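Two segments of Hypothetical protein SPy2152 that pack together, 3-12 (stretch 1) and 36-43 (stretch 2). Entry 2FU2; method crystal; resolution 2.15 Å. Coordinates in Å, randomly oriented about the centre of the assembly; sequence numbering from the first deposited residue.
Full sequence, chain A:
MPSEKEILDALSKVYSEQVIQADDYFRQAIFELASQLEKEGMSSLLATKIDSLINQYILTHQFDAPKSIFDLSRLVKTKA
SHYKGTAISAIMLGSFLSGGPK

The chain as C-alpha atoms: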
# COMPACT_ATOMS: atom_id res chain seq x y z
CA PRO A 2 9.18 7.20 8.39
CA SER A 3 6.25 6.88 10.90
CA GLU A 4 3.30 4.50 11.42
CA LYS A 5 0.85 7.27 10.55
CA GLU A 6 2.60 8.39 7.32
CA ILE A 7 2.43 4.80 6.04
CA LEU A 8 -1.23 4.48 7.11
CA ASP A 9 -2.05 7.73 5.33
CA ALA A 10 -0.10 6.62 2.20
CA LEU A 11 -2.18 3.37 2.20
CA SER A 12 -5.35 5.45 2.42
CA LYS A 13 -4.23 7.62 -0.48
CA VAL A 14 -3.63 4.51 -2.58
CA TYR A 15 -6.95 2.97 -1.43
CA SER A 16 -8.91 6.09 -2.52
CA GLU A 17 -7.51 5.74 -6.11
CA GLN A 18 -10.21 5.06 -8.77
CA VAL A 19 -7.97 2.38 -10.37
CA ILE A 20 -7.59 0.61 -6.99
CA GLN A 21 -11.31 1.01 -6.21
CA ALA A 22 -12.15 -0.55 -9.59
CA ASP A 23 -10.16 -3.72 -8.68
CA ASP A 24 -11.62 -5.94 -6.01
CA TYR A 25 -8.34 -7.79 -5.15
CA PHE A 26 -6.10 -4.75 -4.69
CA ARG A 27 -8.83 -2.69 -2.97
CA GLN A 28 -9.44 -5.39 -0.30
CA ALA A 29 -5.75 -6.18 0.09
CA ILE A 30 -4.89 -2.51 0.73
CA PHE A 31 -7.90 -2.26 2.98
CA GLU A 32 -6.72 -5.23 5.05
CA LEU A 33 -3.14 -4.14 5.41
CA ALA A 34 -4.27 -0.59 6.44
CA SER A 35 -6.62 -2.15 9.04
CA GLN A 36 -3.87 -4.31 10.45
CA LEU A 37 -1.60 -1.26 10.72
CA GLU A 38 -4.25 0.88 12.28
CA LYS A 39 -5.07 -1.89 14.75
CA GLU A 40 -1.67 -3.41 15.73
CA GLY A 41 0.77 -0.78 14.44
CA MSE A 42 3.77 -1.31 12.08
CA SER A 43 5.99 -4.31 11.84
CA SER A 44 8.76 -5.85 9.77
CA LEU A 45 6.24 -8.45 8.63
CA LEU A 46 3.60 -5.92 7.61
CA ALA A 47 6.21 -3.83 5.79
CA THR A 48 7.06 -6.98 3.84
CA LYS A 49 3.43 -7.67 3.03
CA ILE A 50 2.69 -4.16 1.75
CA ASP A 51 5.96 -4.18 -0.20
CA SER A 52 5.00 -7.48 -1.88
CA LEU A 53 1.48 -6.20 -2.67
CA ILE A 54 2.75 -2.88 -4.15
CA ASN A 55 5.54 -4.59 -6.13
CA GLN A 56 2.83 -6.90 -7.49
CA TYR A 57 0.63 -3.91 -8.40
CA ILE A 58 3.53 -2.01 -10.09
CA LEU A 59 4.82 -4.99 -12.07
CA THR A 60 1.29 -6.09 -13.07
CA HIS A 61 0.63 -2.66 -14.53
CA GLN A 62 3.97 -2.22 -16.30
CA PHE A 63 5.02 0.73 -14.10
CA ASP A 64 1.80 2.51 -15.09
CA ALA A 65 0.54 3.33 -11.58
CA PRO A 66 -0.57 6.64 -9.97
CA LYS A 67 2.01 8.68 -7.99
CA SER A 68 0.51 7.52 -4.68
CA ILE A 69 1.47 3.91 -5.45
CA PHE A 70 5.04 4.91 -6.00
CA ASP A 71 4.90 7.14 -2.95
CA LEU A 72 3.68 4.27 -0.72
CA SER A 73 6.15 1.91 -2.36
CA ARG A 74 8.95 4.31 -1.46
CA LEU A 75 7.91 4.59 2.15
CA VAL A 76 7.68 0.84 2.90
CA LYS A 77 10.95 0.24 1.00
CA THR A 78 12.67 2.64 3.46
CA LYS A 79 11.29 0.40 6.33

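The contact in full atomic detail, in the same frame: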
# COMPACT_ATOMS: atom_id res chain seq x y z
N SER A 3 7.11 7.24 9.76
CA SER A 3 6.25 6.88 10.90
C SER A 3 5.06 5.98 10.55
O SER A 3 4.67 5.83 9.36
CB SER A 3 5.69 8.16 11.54
OG SER A 3 4.52 8.61 10.88
N GLU A 4 4.46 5.40 11.59
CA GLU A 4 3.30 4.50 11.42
C GLU A 4 2.14 5.18 10.75
O GLU A 4 1.48 4.57 9.88
CB GLU A 4 2.82 3.94 12.75
CG GLU A 4 3.75 2.96 13.41
CD GLU A 4 3.13 2.31 14.60
OE1 GLU A 4 2.32 2.95 15.29
OE2 GLU A 4 3.43 1.14 14.84
N LYS A 5 1.89 6.43 11.16
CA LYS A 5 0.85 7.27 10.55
C LYS A 5 1.06 7.69 9.07
O LYS A 5 0.10 7.74 8.31
CB LYS A 5 0.62 8.48 11.44
CG LYS A 5 0.01 8.11 12.78
CD LYS A 5 0.64 8.97 13.86
CE LYS A 5 -0.15 8.94 15.18
NZ LYS A 5 0.57 9.78 16.24
N GLU A 6 2.30 7.96 8.68
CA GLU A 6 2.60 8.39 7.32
C GLU A 6 2.32 7.20 6.40
O GLU A 6 1.77 7.37 5.31
CB GLU A 6 4.07 8.86 7.18
CG GLU A 6 4.35 10.09 7.97
CD GLU A 6 5.85 10.49 8.09
OE1 GLU A 6 6.70 9.64 8.46
OE2 GLU A 6 6.15 11.69 7.87
N ILE A 7 2.69 6.00 6.85
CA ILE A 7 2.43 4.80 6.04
C ILE A 7 0.90 4.52 5.95
O ILE A 7 0.37 4.19 4.86
CB ILE A 7 3.24 3.59 6.55
CG1 ILE A 7 4.74 3.97 6.57
CG2 ILE A 7 2.87 2.23 5.75
CD1 ILE A 7 5.63 2.87 6.94
N LEU A 8 0.21 4.69 7.08
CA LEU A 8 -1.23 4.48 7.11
C LEU A 8 -1.91 5.48 6.17
O LEU A 8 -2.75 5.08 5.34
CB LEU A 8 -1.77 4.60 8.52
CG LEU A 8 -3.28 4.35 8.74
CD1 LEU A 8 -3.83 2.98 8.27
CD2 LEU A 8 -3.61 4.51 10.26
N ASP A 9 -1.50 6.76 6.24
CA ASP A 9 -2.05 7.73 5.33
C ASP A 9 -1.76 7.44 3.83
O ASP A 9 -2.71 7.49 2.98
CB ASP A 9 -1.60 9.14 5.69
CG ASP A 9 -2.25 9.65 6.98
OD1 ASP A 9 -3.20 9.00 7.46
OD2 ASP A 9 -1.80 10.69 7.49
N ALA A 10 -0.48 7.12 3.51
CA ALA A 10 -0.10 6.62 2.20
C ALA A 10 -0.93 5.43 1.71
O ALA A 10 -1.35 5.44 0.54
CB ALA A 10 1.41 6.29 2.14
N LEU A 11 -1.17 4.43 2.55
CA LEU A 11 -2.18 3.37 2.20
C LEU A 11 -3.54 3.92 1.87
O LEU A 11 -4.18 3.41 0.92
CB LEU A 11 -2.40 2.39 3.33
CG LEU A 11 -1.18 1.51 3.42
CD1 LEU A 11 -0.93 1.00 4.79
CD2 LEU A 11 -1.31 0.33 2.40
N SER A 12 -3.98 4.96 2.60
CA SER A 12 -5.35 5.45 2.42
C SER A 12 -5.45 6.18 1.09
O SER A 12 -6.47 6.10 0.40
CB SER A 12 -5.80 6.38 3.55
OG SER A 12 -5.86 5.62 4.73
N GLN A 36 -4.78 -3.65 9.55
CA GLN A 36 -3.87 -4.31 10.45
C GLN A 36 -2.93 -3.29 11.09
O GLN A 36 -2.66 -3.34 12.28
CB GLN A 36 -3.12 -5.42 9.72
CG GLN A 36 -2.02 -6.07 10.56
CD GLN A 36 -1.18 -7.13 9.78
OE1 GLN A 36 -0.11 -7.58 10.26
NE2 GLN A 36 -1.67 -7.53 8.59
N LEU A 37 -2.44 -2.36 10.27
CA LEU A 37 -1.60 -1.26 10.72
C LEU A 37 -2.34 -0.42 11.74
O LEU A 37 -1.87 -0.21 12.86
CB LEU A 37 -1.29 -0.33 9.55
CG LEU A 37 0.10 0.26 9.38
CD1 LEU A 37 0.04 1.47 8.47
CD2 LEU A 37 0.77 0.62 10.68
N GLU A 38 -3.48 0.09 11.35
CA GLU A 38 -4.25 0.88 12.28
C GLU A 38 -4.42 0.17 13.62
O GLU A 38 -4.24 0.78 14.68
CB GLU A 38 -5.60 1.18 11.69
CG GLU A 38 -6.30 2.28 12.41
CD GLU A 38 -7.40 2.82 11.54
OE1 GLU A 38 -7.78 2.08 10.59
OE2 GLU A 38 -7.86 3.96 11.80
N LYS A 39 -4.77 -1.11 13.56
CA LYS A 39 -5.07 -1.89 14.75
C LYS A 39 -3.79 -2.17 15.54
O LYS A 39 -3.66 -1.67 16.64
CB LYS A 39 -5.82 -3.20 14.40
CG LYS A 39 -5.82 -4.27 15.53
CD LYS A 39 -5.99 -5.73 14.97
CE LYS A 39 -4.92 -6.09 13.90
NZ LYS A 39 -5.32 -7.11 12.85
N GLU A 40 -2.85 -2.95 14.99
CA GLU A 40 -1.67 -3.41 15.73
C GLU A 40 -0.47 -2.47 15.65
O GLU A 40 0.50 -2.67 16.38
CB GLU A 40 -1.19 -4.76 15.19
CG GLU A 40 -1.93 -6.04 15.63
CD GLU A 40 -1.54 -7.30 14.78
OE1 GLU A 40 -0.58 -7.24 13.96
OE2 GLU A 40 -2.21 -8.35 14.94
N GLY A 41 -0.48 -1.48 14.75
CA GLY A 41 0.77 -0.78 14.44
C GLY A 41 1.68 -1.46 13.40
O GLY A 41 1.33 -2.47 12.82
N MSE A 42 2.86 -0.89 13.17
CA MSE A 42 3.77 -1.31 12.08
C MSE A 42 4.62 -2.47 12.50
O MSE A 42 4.93 -2.65 13.67
CB MSE A 42 4.68 -0.14 11.69
CG MSE A 42 5.43 -0.29 10.43
SE MSE A 42 4.27 -0.49 8.82
CE MSE A 42 5.06 -1.83 8.31
N SER A 43 5.08 -3.23 11.53
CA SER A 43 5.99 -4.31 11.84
C SER A 43 6.76 -4.62 10.58
O SER A 43 6.33 -4.26 9.49
CB SER A 43 5.22 -5.54 12.34
OG SER A 43 4.28 -5.94 11.37

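How does the start of stretch 2 meet the first helix? Residues 36-40 are the end of a helix that runs nearly antiparallel to helix 4-12, with 151° between their N-to-C directions and a closest approach of the axes of 10.1 Å. Q36 takes no part in the contact, and the packing begins with L37. The side chain of L37 points toward stretch 1 and sits as a knob in a hole formed by E4, I7, L8 and L11, residues spaced so that they line one side of their helix. L37 CD1 enters deepest: it lies 3.6 Å from L8 CB, 3.8 Å from L11 CD1 and 4.0 Å from I7 CG2. The same L37 CD1 also touches backbone, 3.5 Å from L8 N and 3.7 Å from E4 O. Those two backbone atoms are already paired with each other in a helical hydrogen bond, L8 N to E4 O at 3.1 Å, so the methyl group rests against polar atoms whose bonding needs are met within the helix.

What do the next three residues, E38 to E40, add? Rather little: E38 makes the one contact among them, and its CB points sideways. E38 remains exposed, yet the aliphatic part of its chain is useful: E38 CG lies 4.1 Å from L8 CD2, extending the apolar packing around L8 toward solvent. K39 and E40 do not reach stretch 1. They are linked instead to each other by a long salt bridge, with K39 NZ 3.9 Å from E40 OE2.

Why does the chain have a glycine at G41? Here the helix ends: G41 N still bonds to L37 O at 2.7 Å, but G41 itself leaves helical angles with a positive phi of 83° and a psi of -176°. A CB at this backbone geometry would be jammed against the carbonyl O of E40, which by itself calls for glycine. The neighbouring stretch leaves no room either, since an ideal CB on G41 would lie 2.7 Å from E4 OE2, a clash. Without a side chain, G41 lets the carboxylate come close, with E4 OE2 3.3 Å from G41 CA.

How does M42 close the contact? Its backbone supplies the one hydrogen bond between the stretches: M42 N donates to E4 OE2 at 2.7 Å, with a nearly straight N-H...O angle of 172°. The CA-to-CB bond of E4 points sideways to stretch 2, but the extended chain brings the carboxylate to the turn after the second helix, tying it to the first turn of helix 4-12. The side chain of M42, a selenomethionine, starts toward stretch 1 and its end then leads away, though M42 SE still packs 4.1 Å from I7 CD1. I7 therefore touches both M42 and L37. S43 turns away from stretch 1, and its OG caps a backbone N just past the stretch, at the start of the next helix.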